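Local coordinates for protein AT-less polyketide synthase (Streptomyces platensis subsp. rosaceus, PDB 4TKT) that probably catalyses decarboxylative condensation of acyl chains as a ketosynthase of the AT-less polyketide synthase assembly line that makes isomigrastatin, at residues 462-467 with 474-479; 509-514 with 522-527. All blocks are in the same frame, centred on the assembly; numbering follows the deposited sequence.

Contact 1: 462-467 with 474-479; sequences VVLSAF and ESAGRL
Leu464 reaches from an edge strand onto Ser475, Ala476 and Leu479 of the helix that follows it, a strand-turn-helix unit in the RhiE-like KS-MAT linker domain. Strand 462-466 and helix 474-479 run at 133° to each other, with their axes 8.9 Å apart at closest approach. Leu464 gives most to the contact, and its two methyls divide the work. Leu464 CD2 settles on the helix backbone, 3.7 Å from Ala476 N, with the Ser475 CB alongside at 4.0 Å. CD1 goes to Leu479, whose CG lies anti to its own backbone N (chi1 178°); that torsion lifts CD2 of Leu479 toward the strand. Leu500 touches both leucines, so a second helix, 493-502, covers the pair. Ser475 faces the strand too, yet it presents carbon to Leu464. Its hydroxyl is turned back beside the backbone N (chi1 -66°) and hydrogen-bonds to Arg471 O one turn earlier, which satisfies a polar atom next to an apolar layer. Across the sheet, Leu464 is hydrogen-bonded through its backbone to Phe511. The leucine pair closes the contact, with Leu464 CD1 lying 4.0 Å from Leu479 CD2.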
ATOM      1  N   VAL A 462     -28.336  -0.019  -1.071  1.00 40.65           N
ATOM      2  CA  VAL A 462     -27.016   0.458  -0.681  1.00 37.76           C
ATOM      3  C   VAL A 462     -26.905   0.500   0.837  1.00 37.21           C
ATOM      4  O   VAL A 462     -27.742   1.093   1.514  1.00 47.14           O
ATOM      5  CB  VAL A 462     -26.723   1.857  -1.265  1.00 47.76           C
ATOM      6  CG1 VAL A 462     -25.410   2.403  -0.726  1.00 37.85           C
ATOM      7  CG2 VAL A 462     -26.696   1.803  -2.784  1.00 38.83           C
ATOM      8  N   VAL A 463     -25.860  -0.125   1.365  1.00 38.81           N
ATOM      9  CA  VAL A 463     -25.712  -0.294   2.805  1.00 39.53           C
ATOM     10  C   VAL A 463     -24.417   0.347   3.316  1.00 41.04           C
ATOM     11  O   VAL A 463     -23.400   0.354   2.622  1.00 47.28           O
ATOM     12  CB  VAL A 463     -25.768  -1.798   3.171  1.00 39.75           C
ATOM     13  CG1 VAL A 463     -24.628  -2.207   4.093  1.00 40.08           C
ATOM     14  CG2 VAL A 463     -27.120  -2.148   3.762  1.00 36.16           C
ATOM     15  N   LEU A 464     -24.469   0.897   4.526  1.00 40.53           N
ATOM     16  CA  LEU A 464     -23.337   1.614   5.101  1.00 35.70           C
ATOM     17  C   LEU A 464     -23.337   1.502   6.623  1.00 35.47           C
ATOM     18  O   LEU A 464     -24.370   1.697   7.261  1.00 42.61           O
ATOM     19  CB  LEU A 464     -23.385   3.085   4.684  1.00 36.13           C
ATOM     20  CG  LEU A 464     -22.087   3.782   4.288  1.00 46.33           C
ATOM     21  CD1 LEU A 464     -21.395   3.026   3.167  1.00 50.72           C
ATOM     22  CD2 LEU A 464     -22.381   5.212   3.866  1.00 36.76           C
ATOM     23  N   SER A 465     -22.186   1.187   7.210  1.00 35.13           N
ATOM     24  CA  SER A 465     -22.090   1.099   8.667  1.00 38.80           C
ATOM     25  C   SER A 465     -20.749   1.596   9.207  1.00 40.57           C
ATOM     26  O   SER A 465     -19.740   1.592   8.503  1.00 35.96           O
ATOM     27  CB  SER A 465     -22.334  -0.341   9.130  1.00 44.10           C
ATOM     28  OG  SER A 465     -21.452  -1.247   8.493  1.00 46.95           O
ATOM     29  N   ALA A 466     -20.749   2.024  10.465  1.00 43.12           N
ATOM     30  CA  ALA A 466     -19.536   2.507  11.117  1.00 40.40           C
ATOM     31  C   ALA A 466     -19.640   2.351  12.631  1.00 42.38           C
ATOM     32  O   ALA A 466     -20.643   1.857  13.143  1.00 40.50           O
ATOM     33  CB  ALA A 466     -19.271   3.956  10.746  1.00 35.28           C
ATOM     34  N   PHE A 467     -18.602   2.786  13.340  1.00 35.08           N
ATOM     35  CA  PHE A 467     -18.496   2.568  14.780  1.00 48.85           C
ATOM     36  C   PHE A 467     -19.551   3.339  15.566  1.00 50.00           C
ATOM     37  O   PHE A 467     -20.170   2.794  16.480  1.00 55.32           O
ATOM     38  CB  PHE A 467     -17.098   2.954  15.271  1.00 53.88           C
ATOM     39  CG  PHE A 467     -16.751   2.394  16.621  1.00 54.51           C
ATOM     40  CD1 PHE A 467     -16.231   1.114  16.740  1.00 49.65           C
ATOM     41  CD2 PHE A 467     -16.933   3.150  17.769  1.00 56.09           C
ATOM     42  CE1 PHE A 467     -15.905   0.594  17.980  1.00 49.07           C
ATOM     43  CE2 PHE A 467     -16.609   2.637  19.015  1.00 53.89           C
ATOM     44  CZ  PHE A 467     -16.094   1.357  19.119  1.00 51.87           C
ATOM     45  N   GLU A 474     -20.034  10.529   8.362  1.00 38.91           N
ATOM     46  CA  GLU A 474     -18.776  10.812   7.688  1.00 42.63           C
ATOM     47  C   GLU A 474     -18.603   9.908   6.464  1.00 40.86           C
ATOM     48  O   GLU A 474     -18.227  10.375   5.388  1.00 40.86           O
ATOM     49  CB  GLU A 474     -17.606  10.636   8.659  1.00 52.28           C
ATOM     50  CG  GLU A 474     -16.237  10.959   8.080  1.00 72.27           C
ATOM     51  CD  GLU A 474     -15.913  12.443   8.102  1.00 87.07           C
ATOM     52  OE1 GLU A 474     -16.815  13.250   8.411  1.00 90.08           O
ATOM     53  OE2 GLU A 474     -14.750  12.800   7.815  1.00 93.67           O
ATOM     54  N   SER A 475     -18.886   8.618   6.632  1.00 40.67           N
ATOM     55  CA  SER A 475     -18.816   7.660   5.530  1.00 44.78           C
ATOM     56  C   SER A 475     -19.762   8.037   4.398  1.00 47.87           C
ATOM     57  O   SER A 475     -19.417   7.917   3.223  1.00 46.29           O
ATOM     58  CB  SER A 475     -19.144   6.246   6.014  1.00 52.36           C
ATOM     59  OG  SER A 475     -18.170   5.769   6.922  1.00 59.78           O
ATOM     60  N   ALA A 476     -20.959   8.488   4.763  1.00 44.65           N
ATOM     61  CA  ALA A 476     -21.962   8.878   3.781  1.00 44.16           C
ATOM     62  C   ALA A 476     -21.461  10.050   2.949  1.00 47.17           C
ATOM     63  O   ALA A 476     -21.671  10.102   1.737  1.00 45.62           O
ATOM     64  CB  ALA A 476     -23.275   9.230   4.467  1.00 38.42           C
ATOM     65  N   GLY A 477     -20.789  10.986   3.609  1.00 39.14           N
ATOM     66  CA  GLY A 477     -20.237  12.141   2.932  1.00 42.09           C
ATOM     67  C   GLY A 477     -19.128  11.772   1.967  1.00 43.68           C
ATOM     68  O   GLY A 477     -19.087  12.266   0.840  1.00 47.36           O
ATOM     69  N   ARG A 478     -18.226  10.898   2.404  1.00 44.16           N
ATOM     70  CA  ARG A 478     -17.080  10.527   1.582  1.00 42.87           C
ATOM     71  C   ARG A 478     -17.512   9.661   0.401  1.00 46.56           C
ATOM     72  O   ARG A 478     -16.920   9.731  -0.677  1.00 47.61           O
ATOM     73  CB  ARG A 478     -16.022   9.806   2.425  1.00 39.06           C
ATOM     74  CG  ARG A 478     -15.564  10.604   3.642  1.00 50.72           C
ATOM     75  CD  ARG A 478     -14.060  10.498   3.896  1.00 62.83           C
ATOM     76  NE  ARG A 478     -13.648   9.178   4.368  1.00 68.65           N
ATOM     77  CZ  ARG A 478     -12.799   8.383   3.724  1.00 71.13           C
ATOM     78  NH1 ARG A 478     -12.260   8.774   2.576  1.00 75.70           N
ATOM     79  NH2 ARG A 478     -12.483   7.198   4.229  1.00 65.52           N
ATOM     80  N   LEU A 479     -18.548   8.852   0.602  1.00 38.56           N
ATOM     81  CA  LEU A 479     -19.093   8.038  -0.477  1.00 38.63           C
ATOM     82  C   LEU A 479     -19.845   8.918  -1.467  1.00 46.58           C
ATOM     83  O   LEU A 479     -19.790   8.703  -2.678  1.00 47.62           O
ATOM     84  CB  LEU A 479     -20.015   6.950   0.074  1.00 38.10           C
ATOM     85  CG  LEU A 479     -20.693   6.051  -0.963  1.00 38.23           C
ATOM     86  CD1 LEU A 479     -19.657   5.348  -1.819  1.00 38.14           C
ATOM     87  CD2 LEU A 479     -21.605   5.041  -0.288  1.00 37.76           C
TER

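Contact 2: 509-514 with 522-527; sequences ARFAVA and VDALDA
Phe511 stretches from the central strand of the three-stranded sheet to Ala524 and Leu525 on the helix that returns over it. Its CB leaves the strand on the helix side. CG sits anti to the backbone N (chi1 176°), and this extends the ring away from the strand toward the helix. The ring meets the helix segment through its far atoms, CE2 and CZ. Phe511 CE2 comes to 4.1 Å from Leu525 CD2. The tip, Phe511 CZ, lies 3.9 Å from Ala524 O and 4.4 Å from Ala524 CB, so the ring touches both the backbone and the methyl of one residue. Leu525 leaves the helix to one side, but the end of its side chain bends in to reach the ring, and the two side chains meet at a slant. Two residues further along the strand, Val513 shares the Ala524 methyl: Val513 CG2 packs 3.9 Å from Ala524 CB. Phe511 and Val513 thus both reach this alanine. No hydrogen bond crosses the interface. Leu534 adds cover to Phe511, while Asp526 forms a salt bridge with Arg480 of helix 469-482. A helix doubling back over its preceding strand, nearly antiparallel at 154°, belongs to a two-layer α/β architecture, here in the RhiE-like KS-MAT linker domain.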
ATOM      1  N   ALA A 509     -23.605   1.554  14.091  1.00 42.27           N
ATOM      2  CA  ALA A 509     -24.424   2.563  13.428  1.00 41.44           C
ATOM      3  C   ALA A 509     -24.601   2.204  11.962  1.00 38.57           C
ATOM      4  O   ALA A 509     -23.620   2.027  11.241  1.00 35.54           O
ATOM      5  CB  ALA A 509     -23.798   3.940  13.573  1.00 43.79           C
ATOM      6  N   ARG A 510     -25.851   2.102  11.519  1.00 35.97           N
ATOM      7  CA  ARG A 510     -26.136   1.585  10.185  1.00 35.86           C
ATOM      8  C   ARG A 510     -26.996   2.511   9.333  1.00 46.54           C
ATOM      9  O   ARG A 510     -27.760   3.330   9.844  1.00 47.78           O
ATOM     10  CB  ARG A 510     -26.811   0.218  10.298  1.00 38.79           C
ATOM     11  CG  ARG A 510     -25.973  -0.805  11.042  1.00 35.48           C
ATOM     12  CD  ARG A 510     -26.617  -2.179  11.052  1.00 35.48           C
ATOM     13  NE  ARG A 510     -25.725  -3.167  11.649  1.00 43.61           N
ATOM     14  CZ  ARG A 510     -25.984  -4.468  11.716  1.00 44.73           C
ATOM     15  NH1 ARG A 510     -27.115  -4.948  11.222  1.00 35.54           N
ATOM     16  NH2 ARG A 510     -25.107  -5.289  12.275  1.00 35.20           N
ATOM     17  N   PHE A 511     -26.859   2.365   8.020  1.00 45.61           N
ATOM     18  CA  PHE A 511     -27.628   3.145   7.061  1.00 43.69           C
ATOM     19  C   PHE A 511     -27.911   2.315   5.814  1.00 41.04           C
ATOM     20  O   PHE A 511     -26.999   1.742   5.221  1.00 42.95           O
ATOM     21  CB  PHE A 511     -26.883   4.428   6.687  1.00 39.22           C
ATOM     22  CG  PHE A 511     -27.574   5.243   5.632  1.00 37.34           C
ATOM     23  CD1 PHE A 511     -28.659   6.042   5.954  1.00 38.55           C
ATOM     24  CD2 PHE A 511     -27.135   5.215   4.319  1.00 39.39           C
ATOM     25  CE1 PHE A 511     -29.296   6.796   4.986  1.00 38.26           C
ATOM     26  CE2 PHE A 511     -27.770   5.966   3.343  1.00 45.97           C
ATOM     27  CZ  PHE A 511     -28.852   6.758   3.679  1.00 43.32           C
ATOM     28  N   ALA A 512     -29.179   2.247   5.425  1.00 40.37           N
ATOM     29  CA  ALA A 512     -29.566   1.505   4.232  1.00 37.03           C
ATOM     30  C   ALA A 512     -30.565   2.300   3.403  1.00 37.55           C
ATOM     31  O   ALA A 512     -31.451   2.956   3.947  1.00 39.32           O
ATOM     32  CB  ALA A 512     -30.144   0.154   4.612  1.00 36.86           C
ATOM     33  N   VAL A 513     -30.416   2.241   2.085  1.00 37.85           N
ATOM     34  CA  VAL A 513     -31.321   2.953   1.191  1.00 38.45           C
ATOM     35  C   VAL A 513     -31.531   2.189  -0.115  1.00 38.77           C
ATOM     36  O   VAL A 513     -30.578   1.706  -0.729  1.00 39.24           O
ATOM     37  CB  VAL A 513     -30.803   4.379   0.886  1.00 44.98           C
ATOM     38  CG1 VAL A 513     -29.368   4.340   0.377  1.00 43.05           C
ATOM     39  CG2 VAL A 513     -31.715   5.087  -0.103  1.00 45.30           C
ATOM     40  N   ALA A 514     -32.791   2.069  -0.524  1.00 44.03           N
ATOM     41  CA  ALA A 514     -33.134   1.424  -1.785  1.00 46.04           C
ATOM     42  C   ALA A 514     -33.225   2.454  -2.909  1.00 51.39           C
ATOM     43  O   ALA A 514     -34.080   3.337  -2.881  1.00 51.46           O
ATOM     44  CB  ALA A 514     -34.441   0.664  -1.652  1.00 39.73           C
ATOM     45  N   VAL A 522     -26.972   9.645  -4.380  1.00 43.90           N
ATOM     46  CA  VAL A 522     -26.198  10.798  -3.934  1.00 46.32           C
ATOM     47  C   VAL A 522     -27.030  11.689  -3.011  1.00 49.36           C
ATOM     48  O   VAL A 522     -26.535  12.165  -1.989  1.00 52.44           O
ATOM     49  CB  VAL A 522     -25.683  11.627  -5.131  1.00 44.96           C
ATOM     50  CG1 VAL A 522     -24.980  12.890  -4.652  1.00 40.16           C
ATOM     51  CG2 VAL A 522     -24.747  10.793  -5.987  1.00 40.78           C
ATOM     52  N   ASP A 523     -28.293  11.899  -3.367  1.00 49.77           N
ATOM     53  CA  ASP A 523     -29.195  12.702  -2.545  1.00 50.79           C
ATOM     54  C   ASP A 523     -29.400  12.084  -1.169  1.00 41.17           C
ATOM     55  O   ASP A 523     -29.409  12.788  -0.161  1.00 39.30           O
ATOM     56  CB  ASP A 523     -30.552  12.878  -3.230  1.00 64.49           C
ATOM     57  CG  ASP A 523     -30.496  13.831  -4.405  1.00 75.84           C
ATOM     58  OD1 ASP A 523     -29.444  14.480  -4.598  1.00 78.31           O
ATOM     59  OD2 ASP A 523     -31.510  13.940  -5.127  1.00 81.01           O
ATOM     60  N   ALA A 524     -29.573  10.767  -1.135  1.00 39.11           N
ATOM     61  CA  ALA A 524     -29.785  10.060   0.121  1.00 38.42           C
ATOM     62  C   ALA A 524     -28.539  10.129   0.996  1.00 42.08           C
ATOM     63  O   ALA A 524     -28.631  10.348   2.204  1.00 44.26           O
ATOM     64  CB  ALA A 524     -30.174   8.615  -0.142  1.00 45.78           C
ATOM     65  N   LEU A 525     -27.377   9.947   0.375  1.00 37.32           N
ATOM     66  CA  LEU A 525     -26.101  10.015   1.080  1.00 36.48           C
ATOM     67  C   LEU A 525     -25.854  11.407   1.644  1.00 43.13           C
ATOM     68  O   LEU A 525     -25.383  11.554   2.771  1.00 45.36           O
ATOM     69  CB  LEU A 525     -24.955   9.614   0.153  1.00 36.54           C
ATOM     70  CG  LEU A 525     -24.944   8.139  -0.246  1.00 42.83           C
ATOM     71  CD1 LEU A 525     -23.912   7.870  -1.330  1.00 36.97           C
ATOM     72  CD2 LEU A 525     -24.695   7.265   0.974  1.00 35.91           C
ATOM     73  N   ASP A 526     -26.178  12.425   0.854  1.00 42.07           N
ATOM     74  CA  ASP A 526     -26.016  13.806   1.287  1.00 45.33           C
ATOM     75  C   ASP A 526     -26.922  14.105   2.477  1.00 43.94           C
ATOM     76  O   ASP A 526     -26.521  14.790   3.418  1.00 46.61           O
ATOM     77  CB  ASP A 526     -26.317  14.771   0.139  1.00 49.99           C
ATOM     78  CG  ASP A 526     -25.817  16.176   0.414  1.00 57.56           C
ATOM     79  OD1 ASP A 526     -24.750  16.315   1.048  1.00 57.78           O
ATOM     80  OD2 ASP A 526     -26.487  17.143  -0.007  1.00 62.73           O
ATOM     81  N   ALA A 527     -28.142  13.580   2.431  1.00 43.56           N
ATOM     82  CA  ALA A 527     -29.108  13.784   3.503  1.00 42.77           C
ATOM     83  C   ALA A 527     -28.615  13.158   4.802  1.00 45.12           C
ATOM     84  O   ALA A 527     -28.678  13.778   5.863  1.00 52.22           O
ATOM     85  CB  ALA A 527     -30.458  13.209   3.116  1.00 41.74           C
TER

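Both contacts are buried, lie about 8 Å apart between centres, and follow one another along the chain inside the same linker domain. Each packs a strand against the helix that comes next, and the two strands are neighbours in one antiparallel sheet, so the helices cover a common face. The strands are tied by backbone bonds, probably including Val462 N to Val513 O at 2.8 Å, whereas the helices meet through packing such as Ala476 CB against Leu525 O. Contact 1, at the sheet edge, is aliphatic and takes in a serine whose hydroxyl bonds within its helix; contact 2, on the central strand, uses an aromatic ring and a small alanine.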